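Tetratricopeptide TPR_2 repeat protein (Thermobaculum terrenum, PDB 5DJS) is a tetratricopeptide-repeat protein in which helical repeats precede a GT-B-type domain of glycosyl transferase family 41, and binds uridine-5'-diphosphate in its pocket. Local coordinates at residues V265-A270 / F307-N312; G284-C289 / L452-L457; P418-T423 / R446-L451. The protein carries 1 engineered substitution. All blocks are in the same frame, centred on the assembly; numbering follows the deposited sequence.

Contact 1 (V265-A270 / F307-N312); sequences VTWLAA and FYLPCN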
loop_
_atom_site.group_PDB
_atom_site.type_symbol
_atom_site.label_atom_id
_atom_site.label_comp_id
_atom_site.label_asym_id
_atom_site.label_seq_id
_atom_site.Cartn_x
_atom_site.Cartn_y
_atom_site.Cartn_z
ATOM N N VAL A 265 3.420 17.425 2.181
ATOM C CA VAL A 265 2.445 16.574 2.865
ATOM C C VAL A 265 2.558 15.130 2.385
ATOM O O VAL A 265 2.684 14.874 1.178
ATOM C CB VAL A 265 1.009 17.033 2.530
ATOM C CG1 VAL A 265 -0.029 16.153 3.212
ATOM C CG2 VAL A 265 0.789 18.487 2.907
ATOM N N THR A 266 2.479 14.183 3.320
ATOM C CA THR A 266 2.351 12.755 2.962
ATOM C C THR A 266 0.947 12.269 3.365
ATOM O O THR A 266 0.488 12.529 4.480
ATOM C CB THR A 266 3.508 11.892 3.548
ATOM O OG1 THR A 266 3.543 10.618 2.889
ATOM C CG2 THR A 266 3.405 11.696 5.070
ATOM N N TRP A 267 0.265 11.596 2.443
ATOM C CA TRP A 267 -1.136 11.206 2.628
ATOM C C TRP A 267 -1.495 10.000 1.743
ATOM O O TRP A 267 -0.929 9.837 0.646
ATOM C CB TRP A 267 -2.070 12.389 2.299
ATOM C CG TRP A 267 -3.529 11.998 2.208
ATOM C CD1 TRP A 267 -4.346 11.628 3.238
ATOM C CD2 TRP A 267 -4.325 11.922 1.022
ATOM N NE1 TRP A 267 -5.601 11.328 2.768
ATOM C CE2 TRP A 267 -5.615 11.502 1.411
ATOM C CE3 TRP A 267 -4.078 12.179 -0.331
ATOM C CZ2 TRP A 267 -6.650 11.321 0.497
ATOM C CZ3 TRP A 267 -5.111 11.998 -1.249
ATOM C CH2 TRP A 267 -6.380 11.573 -0.829
ATOM N N LEU A 268 -2.413 9.163 2.247
ATOM C CA LEU A 268 -3.056 8.064 1.504
ATOM C C LEU A 268 -2.361 6.714 1.669
ATOM O O LEU A 268 -2.981 5.762 2.109
ATOM C CB LEU A 268 -3.255 8.404 0.018
ATOM C CG LEU A 268 -4.122 7.476 -0.818
ATOM C CD1 LEU A 268 -5.571 7.719 -0.499
ATOM C CD2 LEU A 268 -3.915 7.748 -2.289
ATOM N N ALA A 269 -1.081 6.643 1.329
ATOM C CA ALA A 269 -0.308 5.403 1.415
ATOM C C ALA A 269 0.425 5.283 2.744
ATOM O O ALA A 269 0.739 4.176 3.181
ATOM C CB ALA A 269 0.687 5.320 0.259
ATOM N N ALA A 270 0.699 6.416 3.382
ATOM C CA ALA A 270 1.460 6.436 4.612
ATOM C C ALA A 270 0.764 5.604 5.665
ATOM O O ALA A 270 -0.433 5.746 5.873
ATOM C CB ALA A 270 1.646 7.863 5.098
ATOM N N PHE A 307 -13.138 10.211 8.539
ATOM C CA PHE A 307 -12.213 9.179 8.065
ATOM C C PHE A 307 -11.191 9.792 7.103
ATOM O O PHE A 307 -11.536 10.677 6.324
ATOM C CB PHE A 307 -12.998 8.044 7.384
ATOM C CG PHE A 307 -12.162 6.853 6.996
ATOM C CD1 PHE A 307 -11.406 6.169 7.949
ATOM C CD2 PHE A 307 -12.148 6.392 5.675
ATOM C CE1 PHE A 307 -10.647 5.068 7.592
ATOM C CE2 PHE A 307 -11.390 5.286 5.316
ATOM C CZ PHE A 307 -10.642 4.620 6.278
ATOM N N TYR A 308 -9.939 9.326 7.157
ATOM C CA TYR A 308 -8.854 9.953 6.381
ATOM C C TYR A 308 -8.886 9.726 4.861
ATOM O O TYR A 308 -7.983 10.189 4.180
ATOM C CB TYR A 308 -7.483 9.560 6.953
ATOM C CG TYR A 308 -6.903 8.223 6.482
ATOM C CD1 TYR A 308 -7.552 7.005 6.743
ATOM C CD2 TYR A 308 -5.679 8.177 5.811
ATOM C CE1 TYR A 308 -7.010 5.798 6.329
ATOM C CE2 TYR A 308 -5.129 6.972 5.397
ATOM C CZ TYR A 308 -5.796 5.786 5.654
ATOM O OH TYR A 308 -5.244 4.593 5.244
ATOM N N LEU A 309 -9.907 9.038 4.340
ATOM C CA LEU A 309 -10.035 8.757 2.914
ATOM C C LEU A 309 -11.480 8.950 2.453
ATOM O O LEU A 309 -12.392 8.890 3.281
ATOM C CB LEU A 309 -9.640 7.309 2.649
ATOM C CG LEU A 309 -8.248 6.873 3.091
ATOM C CD1 LEU A 309 -8.093 5.376 2.954
ATOM C CD2 LEU A 309 -7.217 7.561 2.239
ATOM N N PRO A 310 -11.697 9.155 1.131
ATOM C CA PRO A 310 -13.060 9.191 0.587
ATOM C C PRO A 310 -13.659 7.788 0.368
ATOM O O PRO A 310 -13.087 6.976 -0.363
ATOM C CB PRO A 310 -12.881 9.927 -0.751
ATOM C CG PRO A 310 -11.494 9.593 -1.187
ATOM C CD PRO A 310 -10.687 9.369 0.071
ATOM N N CYS A 311 -14.818 7.538 0.979
ATOM C CA CYS A 311 -15.498 6.227 0.972
ATOM C C CYS A 311 -16.579 6.009 -0.114
ATOM O O CYS A 311 -17.240 4.960 -0.130
ATOM C CB CYS A 311 -16.113 5.993 2.349
ATOM S SG CYS A 311 -14.910 6.011 3.692
ATOM N N ASN A 312 -16.769 6.967 -1.019
ATOM C CA ASN A 312 -17.761 6.796 -2.092
ATOM C C ASN A 312 -17.337 5.704 -3.079
ATOM O O ASN A 312 -16.186 5.688 -3.511
ATOM C CB ASN A 312 -18.024 8.122 -2.829
ATOM C CG ASN A 312 -16.811 8.623 -3.591
ATOM O OD1 ASN A 312 -15.750 8.809 -3.010
ATOM N ND2 ASN A 312 -16.952 8.806 -4.893
#
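The carboxyl edge of the first parallel sheet in the GT-B fold supplies this buried contact: the chain leaving strand 263-266 meets the loop that follows strand 300-304. One hydrogen bond carries it. Trp-267 has CG anti to its backbone N (chi1 169°), which swings the indole out so that NE1 reaches the carbonyl O of Tyr-308 at 3.0 Å. The bond is almost straight, with an N-H...O angle of 170°; the acceptor lies in the indole plane and the donor approaches nearly along the C=O axis. A buried indole N-H and a loop carbonyl thus satisfy one another, and the bond fixes the rotation of the indole.

Apolar groups pack around this bond. Leu-309 CD2 lies obliquely to the indole, 4.2 Å from Trp-267 CZ2, while Leu-268 and Leu-309 cross at about a right angle in the same apolar cluster. Leu-268 lies just past the strand, and its CB rests over the rim of one indole face. In GT-B proteins two Rossmann-like halves face each other, and here loop 307-312 belongs to the crossing from the first sheet toward the second. Leu-309 also touches Cys-422 of the ligand pocket, and Leu-268 packs on Val-177 and Phe-180 of helix 176-187. Farther along, the backbone of Cys-311 is tied to Asp-500 through its N and to Trp-430 through its O.

Tyr-308 holds its ring in the crowded position between backbone N and carbonyl carbon. The ring thereby folds back over its own loop, with Leu-309 CG above the centre of one face, and its OH ends 4.0 Å from Leu-268 O.

Contact 2 (G284-C289 / L452-L457); sequences GDQHLC and LRWAGL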
loop_
_atom_site.group_PDB
_atom_site.type_symbol
_atom_site.label_atom_id
_atom_site.label_comp_id
_atom_site.label_asym_id
_atom_site.label_seq_id
_atom_site.Cartn_x
_atom_site.Cartn_y
_atom_site.Cartn_z
ATOM N N GLY A 284 -3.825 12.319 8.564
ATOM C CA GLY A 284 -4.522 11.136 9.087
ATOM C C GLY A 284 -5.932 11.481 9.542
ATOM O O GLY A 284 -6.646 12.246 8.874
ATOM N N ASP A 285 -6.340 10.902 10.670
ATOM C CA ASP A 285 -7.612 11.265 11.317
ATOM C C ASP A 285 -7.606 10.898 12.805
ATOM O O ASP A 285 -6.633 10.312 13.297
ATOM C CB ASP A 285 -8.824 10.694 10.559
ATOM C CG ASP A 285 -9.070 9.221 10.811
ATOM O OD1 ASP A 285 -9.232 8.837 11.993
ATOM O OD2 ASP A 285 -9.182 8.462 9.817
ATOM N N GLN A 286 -8.678 11.244 13.512
ATOM C CA GLN A 286 -8.680 11.213 14.984
ATOM C C GLN A 286 -8.695 9.822 15.592
ATOM O O GLN A 286 -8.165 9.628 16.681
ATOM C CB GLN A 286 -9.852 12.016 15.528
ATOM C CG GLN A 286 -9.770 13.490 15.197
ATOM C CD GLN A 286 -10.970 14.250 15.711
ATOM O OE1 GLN A 286 -12.119 13.906 15.404
ATOM N NE2 GLN A 286 -10.721 15.286 16.502
ATOM N N HIS A 287 -9.302 8.867 14.893
ATOM C CA HIS A 287 -9.262 7.459 15.296
ATOM C C HIS A 287 -7.982 6.781 14.817
ATOM O O HIS A 287 -7.394 5.966 15.540
ATOM C CB HIS A 287 -10.476 6.716 14.756
ATOM C CG HIS A 287 -11.784 7.275 15.229
ATOM N ND1 HIS A 287 -11.993 7.692 16.527
ATOM C CD2 HIS A 287 -12.959 7.463 14.579
ATOM C CE1 HIS A 287 -13.235 8.125 16.653
ATOM N NE2 HIS A 287 -13.841 7.997 15.485
ATOM N N LEU A 288 -7.554 7.128 13.604
ATOM C CA LEU A 288 -6.372 6.531 12.974
ATOM C C LEU A 288 -5.051 6.822 13.688
ATOM O O LEU A 288 -4.186 5.947 13.731
ATOM C CB LEU A 288 -6.268 6.972 11.502
ATOM C CG LEU A 288 -5.162 6.334 10.643
ATOM C CD1 LEU A 288 -5.358 4.831 10.513
ATOM C CD2 LEU A 288 -5.114 6.969 9.265
ATOM N N CYS A 289 -4.906 8.037 14.228
ATOM C CA CYS A 289 -3.671 8.506 14.879
ATOM C C CYS A 289 -3.949 8.743 16.373
ATOM O O CYS A 289 -4.512 9.783 16.731
ATOM C CB CYS A 289 -3.201 9.824 14.221
ATOM S SG CYS A 289 -3.058 9.837 12.409
ATOM N N LEU A 452 -14.383 1.775 10.532
ATOM C CA LEU A 452 -15.534 1.216 11.234
ATOM C C LEU A 452 -16.132 2.187 12.269
ATOM O O LEU A 452 -17.357 2.351 12.330
ATOM C CB LEU A 452 -15.157 -0.118 11.897
ATOM C CG LEU A 452 -14.805 -1.296 10.972
ATOM C CD1 LEU A 452 -14.345 -2.474 11.802
ATOM C CD2 LEU A 452 -15.967 -1.715 10.084
ATOM N N ARG A 453 -15.283 2.834 13.064
ATOM C CA ARG A 453 -15.755 3.831 14.032
ATOM C C ARG A 453 -16.509 4.992 13.345
ATOM O O ARG A 453 -17.610 5.351 13.758
ATOM C CB ARG A 453 -14.597 4.375 14.869
ATOM C CG ARG A 453 -14.062 3.396 15.905
ATOM C CD ARG A 453 -13.200 4.098 16.948
ATOM N NE ARG A 453 -12.674 3.169 17.953
ATOM C CZ ARG A 453 -13.374 2.624 18.961
ATOM N NH1 ARG A 453 -14.673 2.886 19.144
ATOM N NH2 ARG A 453 -12.760 1.792 19.803
ATOM N N TRP A 454 -15.927 5.536 12.277
ATOM C CA TRP A 454 -16.563 6.616 11.503
ATOM C C TRP A 454 -17.848 6.205 10.775
ATOM O O TRP A 454 -18.666 7.066 10.465
ATOM C CB TRP A 454 -15.588 7.211 10.476
ATOM C CG TRP A 454 -14.463 8.000 11.069
ATOM C CD1 TRP A 454 -13.135 7.743 10.940
ATOM C CD2 TRP A 454 -14.567 9.184 11.874
ATOM N NE1 TRP A 454 -12.397 8.689 11.614
ATOM C CE2 TRP A 454 -13.250 9.591 12.192
ATOM C CE3 TRP A 454 -15.645 9.940 12.357
ATOM C CZ2 TRP A 454 -12.978 10.718 12.979
ATOM C CZ3 TRP A 454 -15.378 11.065 13.138
ATOM C CH2 TRP A 454 -14.052 11.442 13.442
ATOM N N ALA A 455 -18.020 4.913 10.492
ATOM C CA ALA A 455 -19.226 4.414 9.824
ATOM C C ALA A 455 -20.287 3.858 10.805
ATOM O O ALA A 455 -21.233 3.193 10.380
ATOM C CB ALA A 455 -18.838 3.360 8.794
ATOM N N GLY A 456 -20.134 4.122 12.106
ATOM C CA GLY A 456 -21.101 3.673 13.113
ATOM C C GLY A 456 -20.876 2.273 13.671
ATOM O O GLY A 456 -21.501 1.902 14.660
ATOM N N LEU A 457 -19.950 1.514 13.085
ATOM C CA LEU A 457 -19.770 0.099 13.404
ATOM C C LEU A 457 -18.670 -0.161 14.452
ATOM O O LEU A 457 -17.851 -1.048 14.284
ATOM C CB LEU A 457 -19.497 -0.674 12.106
ATOM C CG LEU A 457 -20.587 -0.579 11.029
ATOM C CD1 LEU A 457 -20.080 -1.052 9.680
ATOM C CD2 LEU A 457 -21.808 -1.390 11.419
#
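Two different first torsions bring Asp-285 and Trp-454 tip to tip: Asp-285 holds CG between the backbone N and the carbonyl carbon (chi1 78°), whereas Trp-454 turns CG anti to its carbonyl carbon (chi1 -70°). Trp-454 NE1 then donates to Asp-285 OD1 at 3.2 Å, with an N-H...O angle of 175°. The oxygen lies in the indole plane but is met from above the carboxylate, whose plane stands nearly perpendicular to the ring. Asp-285 OD1 also accepts from Leu-288 N at 2.9 Å in an Asx motif, so the carboxylate pins the turn after strand 281-285 as well as the indole. Asp-285 OD2 is hydrogen-bonded to the Ser-450 hydroxyl and more weakly to Tyr-308 N.

His-287 fills the angle between Arg-453 and Trp-454. Its CD2 stands over one indole face, 3.2 Å from Trp-454 CE2, the two rings inclined obliquely to each other. Arg-453 covers a face of the imidazole in a CH-pi contact, its CD 3.9 Å from the ring centroid, nearly on the normal. The arginine chain, extended from CG to NE, carries the guanidinium past the histidine to a salt bridge with Glu-439. At the indole's edge, Gln-286 OE1 lies 3.7 Å from Trp-454 CH2, its amide almost coplanar with the ring.

Helix 447-454 ends here in a Schellman motif, with Gly-456 at C-prime and Leu-457 N bonded to Leu-452 O. A strand end of one Rossmann-like half is thus joined to a helix end of the other, at the interface between halves characteristic of the GT-B fold.

Contact 3 (P418-T423 / R446-L451); sequences PYSGCT and RATSSL. With UDP (uridine-5'-diphosphate), chain E.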
loop_
_atom_site.group_PDB
_atom_site.type_symbol
_atom_site.label_atom_id
_atom_site.label_comp_id
_atom_site.label_asym_id
_atom_site.label_seq_id
_atom_site.Cartn_x
_atom_site.Cartn_y
_atom_site.Cartn_z
ATOM N N PRO A 418 -0.517 -7.474 12.579
ATOM C CA PRO A 418 -0.620 -6.094 13.086
ATOM C C PRO A 418 -0.796 -5.003 12.014
ATOM O O PRO A 418 -1.016 -3.833 12.374
ATOM C CB PRO A 418 0.722 -5.897 13.806
ATOM C CG PRO A 418 1.658 -6.787 13.069
ATOM C CD PRO A 418 0.852 -8.001 12.703
ATOM N N TYR A 419 -0.667 -5.368 10.734
ATOM C CA TYR A 419 -0.873 -4.445 9.625
ATOM C C TYR A 419 -2.351 -4.593 9.192
ATOM O O TYR A 419 -2.741 -5.561 8.510
ATOM C CB TYR A 419 0.111 -4.770 8.491
ATOM C CG TYR A 419 0.274 -3.758 7.354
ATOM C CD1 TYR A 419 -0.828 -3.242 6.655
ATOM C CD2 TYR A 419 1.546 -3.381 6.909
ATOM C CE1 TYR A 419 -0.669 -2.356 5.585
ATOM C CE2 TYR A 419 1.710 -2.498 5.840
ATOM C CZ TYR A 419 0.595 -1.987 5.180
ATOM O OH TYR A 419 0.719 -1.110 4.127
ATOM N N SER A 420 -3.160 -3.609 9.583
ATOM C CA SER A 420 -4.577 -3.600 9.247
ATOM C C SER A 420 -4.784 -3.243 7.793
ATOM O O SER A 420 -4.099 -2.366 7.253
ATOM C CB SER A 420 -5.355 -2.600 10.094
ATOM O OG SER A 420 -6.667 -2.461 9.575
ATOM N N GLY A 421 -5.753 -3.913 7.178
ATOM C CA GLY A 421 -6.134 -3.618 5.816
ATOM C C GLY A 421 -6.851 -2.284 5.742
ATOM O O GLY A 421 -7.088 -1.641 6.760
ATOM N N CYS A 422 -7.181 -1.855 4.534
ATOM C CA CYS A 422 -7.817 -0.566 4.347
ATOM C C CYS A 422 -8.814 -0.639 3.219
ATOM O O CYS A 422 -10.015 -0.596 3.459
ATOM C CB CYS A 422 -6.770 0.517 4.079
ATOM S SG CYS A 422 -7.471 2.140 3.732
ATOM N N THR A 423 -8.325 -0.795 1.997
ATOM C CA THR A 423 -9.225 -0.749 0.857
ATOM C C THR A 423 -10.024 -2.057 0.748
ATOM O O THR A 423 -11.171 -2.014 0.300
ATOM C CB THR A 423 -8.582 -0.255 -0.483
ATOM O OG1 THR A 423 -8.874 -1.166 -1.541
ATOM C CG2 THR A 423 -7.072 -0.025 -0.408
ATOM N N ARG A 446 -4.602 0.443 12.384
ATOM C CA ARG A 446 -5.826 1.228 12.660
ATOM C C ARG A 446 -6.594 1.740 11.438
ATOM O O ARG A 446 -7.554 2.496 11.596
ATOM C CB ARG A 446 -5.475 2.422 13.553
ATOM C CG ARG A 446 -5.221 2.063 15.003
ATOM C CD ARG A 446 -4.642 3.244 15.750
ATOM N NE ARG A 446 -5.676 4.010 16.426
ATOM C CZ ARG A 446 -6.009 3.898 17.713
ATOM N NH1 ARG A 446 -5.396 3.038 18.528
ATOM N NH2 ARG A 446 -6.972 4.670 18.204
ATOM N N ALA A 447 -6.211 1.345 10.231
ATOM C CA ALA A 447 -6.930 1.809 9.043
ATOM C C ALA A 447 -8.406 1.372 9.086
ATOM O O ALA A 447 -9.297 2.146 8.728
ATOM C CB ALA A 447 -6.260 1.309 7.769
ATOM N N THR A 448 -8.653 0.142 9.535
ATOM C CA THR A 448 -10.014 -0.393 9.615
ATOM C C THR A 448 -10.715 0.013 10.903
ATOM O O THR A 448 -11.901 0.352 10.874
ATOM C CB THR A 448 -10.027 -1.924 9.527
ATOM O OG1 THR A 448 -9.092 -2.465 10.474
ATOM C CG2 THR A 448 -9.641 -2.364 8.207
ATOM N N SER A 449 -9.998 -0.022 12.027
ATOM C CA SER A 449 -10.580 0.434 13.287
ATOM C C SER A 449 -11.215 1.824 13.074
ATOM O O SER A 449 -12.358 2.034 13.457
ATOM C CB SER A 449 -9.555 0.436 14.439
ATOM O OG SER A 449 -8.723 1.579 14.396
ATOM N N SER A 450 -10.489 2.734 12.417
ATOM C CA SER A 450 -10.978 4.086 12.134
ATOM C C SER A 450 -12.212 4.063 11.232
ATOM O O SER A 450 -13.264 4.593 11.599
ATOM C CB SER A 450 -9.870 4.930 11.487
ATOM O OG SER A 450 -10.322 6.241 11.181
ATOM N N LEU A 451 -12.071 3.439 10.064
ATOM C CA LEU A 451 -13.168 3.292 9.085
ATOM C C LEU A 451 -14.461 2.870 9.778
ATOM O O LEU A 451 -15.484 3.531 9.644
ATOM C CB LEU A 451 -12.813 2.248 8.004
ATOM C CG LEU A 451 -13.491 2.256 6.619
ATOM C CD1 LEU A 451 -13.647 0.836 6.096
ATOM C CD2 LEU A 451 -14.844 2.949 6.570
HETATM N N1 UDP E . -7.401 -6.701 -5.643
HETATM C C2 UDP E . -7.711 -7.376 -6.860
HETATM N N3 UDP E . -7.611 -8.716 -6.927
HETATM C C4 UDP E . -7.225 -9.437 -5.862
HETATM C C5 UDP E . -6.920 -8.817 -4.657
HETATM C C6 UDP E . -7.016 -7.433 -4.572
HETATM O O2 UDP E . -8.076 -6.748 -7.882
HETATM O O4 UDP E . -7.138 -10.672 -5.942
HETATM C "C1'" UDP E . -7.514 -5.229 -5.558
HETATM C "C2'" UDP E . -8.603 -4.867 -4.567
HETATM O "O2'" UDP E . -9.385 -3.829 -5.163
HETATM C "C3'" UDP E . -7.850 -4.457 -3.306
HETATM C "C4'" UDP E . -6.466 -4.024 -3.790
HETATM O "O4'" UDP E . -6.311 -4.587 -5.101
HETATM O "O3'" UDP E . -8.498 -3.414 -2.592
HETATM C "C5'" UDP E . -5.282 -4.474 -2.933
HETATM O "O5'" UDP E . -5.574 -4.512 -1.537
HETATM P PA UDP E . -4.553 -5.268 -0.530
HETATM O O1A UDP E . -3.221 -4.568 -0.648
HETATM O O2A UDP E . -4.663 -6.749 -0.817
HETATM O O3A UDP E . -5.118 -5.061 0.973
HETATM P PB UDP E . -5.440 -3.627 1.645
HETATM O O1B UDP E . -6.267 -2.870 0.648
HETATM O O2B UDP E . -6.245 -3.984 2.851
HETATM O O3B UDP E . -4.088 -3.028 1.951
#
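Ser-420 points its side chain at the start of helix 447-454, with OG anti to the backbone N (chi1 170°). There OG accepts from Thr-448 N at 3.3 Å, receiving a first-turn backbone N-H of that helix. Thr-448 keeps OG1 in the crowded position between its backbone N and carbonyl carbon (chi1 51°), which sets OG1 2.6 Å from Ser-420 OG and lays CG2 beside Gly-421 O. Asp-415 OD2 is hydrogen-bonded to both hydroxyls, and its OD1 to Gly-421 N, so one carboxylate positions the loop against the helix. Ala-447 CB packs on Cys-422 CB at 3.8 Å, while the cysteine's SG, anti to its backbone N, lies near Leu-309.

The other side of the loop holds the ligand. Cys-422 N donates to UDP O2B at 2.9 Å, Thr-423 N makes a weak bond to O1B, and Thr-423 OG1 donates to the ribose O3' at 2.5 Å. Cys-422 is the N-cap of helix 423-430, whose dipole would be expected to steady the phosphate charge. The beta phosphate held at a helix amino terminus in the second Rossmann-like half is consistent with nucleotide binding in the GT-B fold.

The three contacts cluster where the two Rossmann-like halves meet: contact 1 lies about 12 Å, centre to centre, from both contact 2 and contact 3, which are about 9 Å apart. Contacts 1 and 2 start from neighbouring strands of the first sheet, 263-266 and 281-285, and their segments alternate along the chain. Contacts 2 and 3 share helix 447-454, using its end and its beginning, and contact 3 falls wholly between the two segments of contact 2. Phe-307 packs against this helix, and Arg-446 NE reaches His-287 O. The UDP-binding loop is therefore linked through one short helix to the strand ends of the opposing half.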